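Local coordinates for protein aromatic-amino-acid transaminase TyrB (Burkholderia cenocepacia K56-2Valvano, PDB 4WD2) that probably catalyses the pyridoxal-phosphate-dependent transfer of amino groups between aromatic amino acids and 2-oxo acids, as a class I/II aminotransferase, at residues 375-378 with 382-385. Sequence-based numbering, arbitrary orientation.
Sequences VYIL and RMCV
The backbone N of L378 donates a hydrogen bond to the carbonyl O of R382 at 3.2 Å, nearly straight at the hydrogen (166°) and in the carbonyl plane. It is the one hydrogen bond joining 375-378 to 382-385, two runs separated by three residues. O of R382 also lies 3.4 Å from CB of I377. On one side of this bond L378 and R382 run side by side. CD1 of L378 sits over the centre of one guanidinium face, 3.6 Å from CZ of R382, so the contact is apolar carbon on a flat cation rather than a polar bond. With CG anti to the backbone N (chi1 -172°) and a bend at chi3 (81°), the arginine chain brings that face against the leucine. The branch methyl CG2 of I377 stands 3.7 Å from CB of M383. The two runs part toward V375 and V385, and L39 bridges them, its backbone bonding to both Y376 and C384; the side chains of I377 and M383 rest on it. Strand 375-376 pairs in parallel with strand 37-38, whereas 382-384 is antiparallel to 356-358, where R382 touches F356 and Y358. The contact thus links two small sheets, apart from the large mixed sheet, consistent with the small domain of a fold-type I aminotransferase. V366 and L369 of helix 363-371 pack on I377, and V396 and I400 of helix 393-405 pack on M383.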
# COMPACT_ATOMS: atom_id res chain seq x y z
N VAL A 375 11.02 -23.63 25.41
CA VAL A 375 11.04 -23.58 23.95
C VAL A 375 9.66 -23.17 23.44
O VAL A 375 8.65 -23.80 23.77
CB VAL A 375 11.45 -24.93 23.33
CG1 VAL A 375 11.18 -24.95 21.82
CG2 VAL A 375 12.93 -25.21 23.61
N TYR A 376 9.61 -22.10 22.65
CA TYR A 376 8.34 -21.48 22.28
C TYR A 376 7.94 -21.72 20.82
O TYR A 376 8.63 -21.27 19.89
CB TYR A 376 8.40 -19.96 22.54
CG TYR A 376 8.46 -19.53 24.00
CD1 TYR A 376 9.53 -19.89 24.82
CD2 TYR A 376 7.47 -18.73 24.55
CE1 TYR A 376 9.60 -19.48 26.15
CE2 TYR A 376 7.52 -18.31 25.88
CZ TYR A 376 8.59 -18.68 26.67
OH TYR A 376 8.63 -18.27 27.99
N ILE A 377 6.83 -22.43 20.62
CA ILE A 377 6.23 -22.57 19.30
C ILE A 377 4.74 -22.22 19.40
O ILE A 377 4.23 -21.99 20.49
CB ILE A 377 6.42 -23.99 18.71
CG1 ILE A 377 5.72 -25.05 19.56
CG2 ILE A 377 7.89 -24.31 18.55
CD1 ILE A 377 5.77 -26.43 18.96
N LEU A 378 4.04 -22.17 18.26
CA LEU A 378 2.63 -21.77 18.28
C LEU A 378 1.74 -22.86 18.85
O LEU A 378 2.12 -24.03 18.87
CB LEU A 378 2.14 -21.41 16.87
CG LEU A 378 2.74 -20.18 16.19
CD1 LEU A 378 1.86 -19.79 15.01
CD2 LEU A 378 2.88 -19.03 17.17
N ARG A 382 3.02 -25.22 15.11
CA ARG A 382 3.89 -24.68 14.07
C ARG A 382 5.22 -24.23 14.66
O ARG A 382 5.25 -23.43 15.60
CB ARG A 382 3.24 -23.51 13.34
CG ARG A 382 4.02 -23.04 12.12
CD ARG A 382 3.65 -21.61 11.72
NE ARG A 382 4.33 -20.61 12.53
CZ ARG A 382 4.21 -19.29 12.37
NH1 ARG A 382 3.42 -18.81 11.42
NH2 ARG A 382 4.87 -18.46 13.16
N MET A 383 6.32 -24.74 14.11
CA MET A 383 7.63 -24.21 14.47
C MET A 383 8.25 -23.52 13.25
O MET A 383 8.08 -23.97 12.12
CB MET A 383 8.55 -25.31 15.03
CG MET A 383 9.29 -26.17 14.01
SD MET A 383 10.89 -26.82 14.63
CE MET A 383 10.53 -27.03 16.36
N CYS A 384 8.92 -22.40 13.49
CA CYS A 384 9.72 -21.80 12.44
C CYS A 384 11.12 -22.39 12.47
O CYS A 384 11.93 -22.06 13.34
CB CYS A 384 9.81 -20.28 12.59
SG CYS A 384 10.75 -19.52 11.24
N VAL A 385 11.40 -23.28 11.51
CA VAL A 385 12.69 -23.95 11.41
C VAL A 385 13.84 -22.96 11.26
O VAL A 385 14.95 -23.21 11.70
CB VAL A 385 12.69 -24.95 10.23
CG1 VAL A 385 13.95 -25.80 10.24
CG2 VAL A 385 11.46 -25.83 10.29